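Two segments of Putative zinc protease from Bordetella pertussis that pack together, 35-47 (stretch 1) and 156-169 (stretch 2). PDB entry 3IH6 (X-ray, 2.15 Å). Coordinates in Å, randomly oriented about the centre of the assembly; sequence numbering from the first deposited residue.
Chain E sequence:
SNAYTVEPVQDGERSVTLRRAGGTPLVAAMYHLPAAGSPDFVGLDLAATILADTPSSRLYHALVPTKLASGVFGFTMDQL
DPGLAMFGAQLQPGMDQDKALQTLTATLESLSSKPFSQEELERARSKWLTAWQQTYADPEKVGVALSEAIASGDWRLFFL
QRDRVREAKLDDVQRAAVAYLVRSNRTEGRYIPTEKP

Stretch 1 (35-47) AAGSPDFVGLDLA
Stretch 2, residues 156-169: RLFFLQRDRVREAK

Stretch 1 opens with a type I beta turn from Ala35 to Ser38, closed by Ser38 N donating to Ala35 O at 3.1 Å, and then enters a helix, about 39-47, that continues beyond the stretch. Ser38 (phi/psi -78/139, chi1 t) sits at the N-cap, and its OG accepts a weak capping bond from Asp40 N at 3.2 Å. Stretch 2 is essentially one helix, about 157-167, with phi/psi near -60/-42 over most of its length. The two helix axes approach to 9.6 Å and cross at -65°, N-to-C directions 65° apart. Two CA pairs set the register: Gly37 CA to Leu157 CA, 7.1 Å, and Val42 CA to Val165 CA, 6.6 Å. The turn therefore lies by the early part of helix 2, and the first helix by its later part.

The polar rule is that long side chains from helix 2 read the carbonyls left free in the turn. Arg164, nearly extended (chi1 m, then t, t, with chi4 at 172°), brings its guanidinium edge to Gly37: NH2 donates to Gly37 O at 3.0 Å, and NH1 reaches the same Gly37 O at 3.0 Å in a weaker bond. One face of the guanidinium is covered by Pro39, whose CD lies 4.0 Å from Arg164 NH2. Gln161, folded back (chi1 m, chi2 m, chi3 31°), gives NE2 to Ala36 O at 2.6 Å, a short bond but weak because its angle is only 126°. Within helix 2, Arg164 NH1 donates weakly to Gln161 OE1 at 3.4 Å, tying the two reading side chains together.

A single water knits the center. Water 1 lies 2.6 Å from Ser38 O and 2.8 Å from Gln161 OE1, and accepts from Val42 N at 3.3 Å and weakly from Arg164 NH1 at 3.2 Å, so the start of helix 1 is joined to helix 2 through solvent.

Apolar contacts continue on both sides of this polar center. Ala36 CB meets Leu157 CD1 (Leu157 m, t) at 4.2 Å. Val42 (chi1 m) points toward helix 2: its CB lies 3.8 Å from Val165 CG2 (Val165 chi1 t), and its CG2 packs 3.9 Å from Arg164 CB, using the aliphatic base of the charged side chain. One turn on, Leu46 (m, t) places CD2 4.3 Å from Val165 CG1 and CD1 4.1 Å from Ala168 CB. Together the stretches bury 470 Å².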

# COMPACT_ATOMS: atom_id res chain seq x y z
N ALA E 35 -25.82 17.69 2.43
CA ALA E 35 -26.05 16.39 3.05
C ALA E 35 -25.59 15.27 2.11
O ALA E 35 -25.74 15.40 0.89
CB ALA E 35 -27.52 16.25 3.37
N ALA E 36 -25.00 14.21 2.66
CA ALA E 36 -24.45 13.10 1.84
C ALA E 36 -25.54 12.31 1.12
O ALA E 36 -25.27 11.68 0.09
CB ALA E 36 -23.59 12.15 2.71
N GLY E 37 -26.76 12.35 1.67
CA GLY E 37 -27.92 11.72 1.04
C GLY E 37 -28.54 12.51 -0.11
O GLY E 37 -29.40 11.98 -0.86
N SER E 38 -28.14 13.76 -0.25
CA SER E 38 -28.66 14.63 -1.30
C SER E 38 -27.98 14.32 -2.65
O SER E 38 -26.76 14.10 -2.68
CB SER E 38 -28.37 16.08 -0.92
OG SER E 38 -28.50 16.97 -2.01
N PRO E 39 -28.75 14.30 -3.78
CA PRO E 39 -28.23 14.31 -5.17
C PRO E 39 -27.02 15.25 -5.37
O PRO E 39 -25.96 14.84 -5.90
CB PRO E 39 -29.44 14.84 -5.98
CG PRO E 39 -30.60 14.87 -5.03
CD PRO E 39 -30.21 14.17 -3.77
N ASP E 40 -27.15 16.47 -4.87
CA ASP E 40 -26.07 17.48 -4.92
C ASP E 40 -24.72 17.07 -4.37
O ASP E 40 -23.66 17.58 -4.78
CB ASP E 40 -26.55 18.77 -4.25
CG ASP E 40 -27.73 19.36 -5.00
OD1 ASP E 40 -27.80 19.07 -6.21
OD2 ASP E 40 -28.59 20.05 -4.39
N PHE E 41 -24.71 16.14 -3.44
CA PHE E 41 -23.45 15.83 -2.78
C PHE E 41 -22.44 15.35 -3.81
O PHE E 41 -21.32 15.88 -3.86
CB PHE E 41 -23.63 14.83 -1.64
CG PHE E 41 -22.36 14.49 -0.90
CD1 PHE E 41 -22.06 15.11 0.30
CD2 PHE E 41 -21.48 13.53 -1.41
CE1 PHE E 41 -20.91 14.82 1.00
CE2 PHE E 41 -20.32 13.20 -0.71
CZ PHE E 41 -20.05 13.84 0.51
N VAL E 42 -22.79 14.37 -4.62
CA VAL E 42 -21.81 13.92 -5.61
C VAL E 42 -21.51 14.97 -6.65
O VAL E 42 -20.36 15.00 -7.16
CB VAL E 42 -22.09 12.56 -6.26
CG1 VAL E 42 -22.19 11.51 -5.21
CG2 VAL E 42 -23.30 12.59 -7.11
N GLY E 43 -22.48 15.84 -6.93
CA GLY E 43 -22.28 16.94 -7.86
C GLY E 43 -21.06 17.74 -7.40
O GLY E 43 -20.14 18.01 -8.17
N LEU E 44 -21.05 18.10 -6.14
CA LEU E 44 -19.99 18.92 -5.61
C LEU E 44 -18.70 18.13 -5.51
O LEU E 44 -17.60 18.69 -5.63
CB LEU E 44 -20.40 19.48 -4.24
CG LEU E 44 -19.62 20.70 -3.73
CD1 LEU E 44 -19.54 21.80 -4.73
CD2 LEU E 44 -20.18 21.19 -2.41
N ASP E 45 -18.83 16.82 -5.33
CA ASP E 45 -17.69 15.91 -5.26
C ASP E 45 -17.00 15.97 -6.65
O ASP E 45 -15.81 16.33 -6.76
CB ASP E 45 -18.24 14.51 -4.94
CG ASP E 45 -17.22 13.57 -4.34
OD1 ASP E 45 -16.10 14.02 -4.02
OD2 ASP E 45 -17.57 12.36 -4.15
N LEU E 46 -17.77 15.73 -7.71
CA LEU E 46 -17.25 15.77 -9.10
C LEU E 46 -16.71 17.14 -9.50
O LEU E 46 -15.66 17.23 -10.11
CB LEU E 46 -18.32 15.32 -10.08
CG LEU E 46 -18.82 13.89 -9.86
CD1 LEU E 46 -20.12 13.64 -10.65
CD2 LEU E 46 -17.70 12.92 -10.23
N ALA E 47 -17.43 18.21 -9.12
CA ALA E 47 -17.03 19.59 -9.35
C ALA E 47 -15.65 19.92 -8.80
O ALA E 47 -14.84 20.58 -9.48
CB ALA E 47 -18.04 20.51 -8.76
N ARG E 156 -26.71 2.30 2.40
CA ARG E 156 -26.95 2.34 0.96
C ARG E 156 -26.04 3.31 0.19
O ARG E 156 -25.67 3.02 -0.95
CB ARG E 156 -28.42 2.65 0.63
CG ARG E 156 -29.42 1.53 0.99
CD ARG E 156 -30.86 2.04 0.89
NE ARG E 156 -30.86 3.50 0.99
CZ ARG E 156 -31.60 4.32 0.26
NH1 ARG E 156 -31.48 5.64 0.42
NH2 ARG E 156 -32.45 3.82 -0.64
N LEU E 157 -25.65 4.42 0.82
CA LEU E 157 -24.78 5.40 0.15
C LEU E 157 -23.53 4.86 -0.60
O LEU E 157 -23.20 5.35 -1.71
CB LEU E 157 -24.43 6.56 1.11
CG LEU E 157 -25.63 7.40 1.57
CD1 LEU E 157 -25.23 8.33 2.70
CD2 LEU E 157 -26.16 8.19 0.39
N PHE E 158 -22.82 3.89 -0.02
CA PHE E 158 -21.66 3.30 -0.71
C PHE E 158 -22.01 2.92 -2.15
O PHE E 158 -21.26 3.24 -3.09
CB PHE E 158 -21.08 2.09 0.04
CG PHE E 158 -19.91 1.45 -0.68
CD1 PHE E 158 -18.75 2.18 -0.93
CD2 PHE E 158 -20.00 0.17 -1.16
CE1 PHE E 158 -17.70 1.62 -1.62
CE2 PHE E 158 -18.92 -0.40 -1.86
CZ PHE E 158 -17.78 0.34 -2.08
N PHE E 159 -23.17 2.30 -2.34
CA PHE E 159 -23.61 1.93 -3.66
C PHE E 159 -24.36 3.02 -4.40
O PHE E 159 -24.23 3.14 -5.63
CB PHE E 159 -24.44 0.65 -3.61
CG PHE E 159 -23.68 -0.51 -3.11
CD1 PHE E 159 -22.77 -1.17 -3.94
CD2 PHE E 159 -23.82 -0.93 -1.80
CE1 PHE E 159 -22.05 -2.25 -3.46
CE2 PHE E 159 -23.10 -2.00 -1.33
CZ PHE E 159 -22.21 -2.66 -2.17
N LEU E 160 -25.14 3.79 -3.66
CA LEU E 160 -25.98 4.80 -4.27
C LEU E 160 -25.14 5.93 -4.86
O LEU E 160 -25.46 6.40 -5.97
CB LEU E 160 -27.04 5.34 -3.29
CG LEU E 160 -27.94 6.51 -3.72
CD1 LEU E 160 -28.81 6.23 -4.96
CD2 LEU E 160 -28.83 6.96 -2.53
N GLN E 161 -24.07 6.34 -4.15
CA GLN E 161 -23.20 7.43 -4.61
C GLN E 161 -22.60 7.01 -5.94
O GLN E 161 -22.58 7.79 -6.89
CB GLN E 161 -22.09 7.81 -3.59
CG GLN E 161 -22.51 8.42 -2.20
CD GLN E 161 -23.43 9.65 -2.25
OE1 GLN E 161 -24.24 9.80 -3.16
NE2 GLN E 161 -23.31 10.53 -1.24
N ARG E 162 -22.16 5.76 -6.03
CA ARG E 162 -21.66 5.19 -7.28
C ARG E 162 -22.69 5.31 -8.40
O ARG E 162 -22.35 5.73 -9.52
CB ARG E 162 -21.27 3.71 -7.09
CG ARG E 162 -20.34 3.15 -8.16
CD ARG E 162 -21.09 2.49 -9.27
NE ARG E 162 -21.71 1.27 -8.78
CZ ARG E 162 -21.57 0.08 -9.33
NH1 ARG E 162 -22.18 -0.97 -8.79
NH2 ARG E 162 -20.84 -0.06 -10.43
N ASP E 163 -23.94 4.94 -8.11
CA ASP E 163 -24.98 4.96 -9.13
C ASP E 163 -25.27 6.37 -9.60
O ASP E 163 -25.41 6.61 -10.80
CB ASP E 163 -26.27 4.26 -8.68
CG ASP E 163 -26.13 2.73 -8.69
OD1 ASP E 163 -25.36 2.19 -9.53
OD2 ASP E 163 -26.78 2.08 -7.84
N ARG E 164 -25.33 7.30 -8.65
CA ARG E 164 -25.55 8.72 -8.93
C ARG E 164 -24.42 9.31 -9.76
O ARG E 164 -24.64 10.15 -10.60
CB ARG E 164 -25.63 9.48 -7.62
CG ARG E 164 -26.94 9.28 -6.88
CD ARG E 164 -26.85 9.82 -5.47
NE ARG E 164 -28.20 9.92 -4.91
CZ ARG E 164 -28.50 10.22 -3.64
NH1 ARG E 164 -27.55 10.45 -2.74
NH2 ARG E 164 -29.76 10.26 -3.28
N VAL E 165 -23.19 8.85 -9.53
CA VAL E 165 -22.05 9.34 -10.30
C VAL E 165 -22.09 8.81 -11.73
O VAL E 165 -21.92 9.58 -12.68
CB VAL E 165 -20.70 9.01 -9.61
CG1 VAL E 165 -19.51 9.09 -10.62
CG2 VAL E 165 -20.49 9.92 -8.43
N ARG E 166 -22.33 7.53 -11.91
CA ARG E 166 -22.39 6.99 -13.28
C ARG E 166 -23.52 7.57 -14.13
O ARG E 166 -23.39 7.57 -15.35
CB ARG E 166 -22.37 5.47 -13.30
CG ARG E 166 -23.42 4.82 -12.47
CD ARG E 166 -23.05 3.37 -12.21
NE ARG E 166 -23.69 2.45 -13.15
CZ ARG E 166 -24.98 2.14 -13.14
NH1 ARG E 166 -25.81 2.70 -12.26
NH2 ARG E 166 -25.46 1.28 -14.04
N GLU E 167 -24.57 8.12 -13.51
CA GLU E 167 -25.73 8.65 -14.23
C GLU E 167 -25.79 10.18 -14.24
O GLU E 167 -26.66 10.78 -14.88
CB GLU E 167 -27.01 8.07 -13.63
N ALA E 168 -24.85 10.78 -13.50
CA ALA E 168 -24.64 12.21 -13.42
C ALA E 168 -24.83 12.96 -14.73
O ALA E 168 -24.09 12.73 -15.67
CB ALA E 168 -23.26 12.46 -12.94
N LYS E 169 -25.77 13.89 -14.74
CA LYS E 169 -25.97 14.78 -15.89
C LYS E 169 -25.18 16.04 -15.65
O LYS E 169 -24.94 16.42 -14.49
CB LYS E 169 -27.46 15.14 -16.07
O HOH W 1 -25.17 12.32 -3.76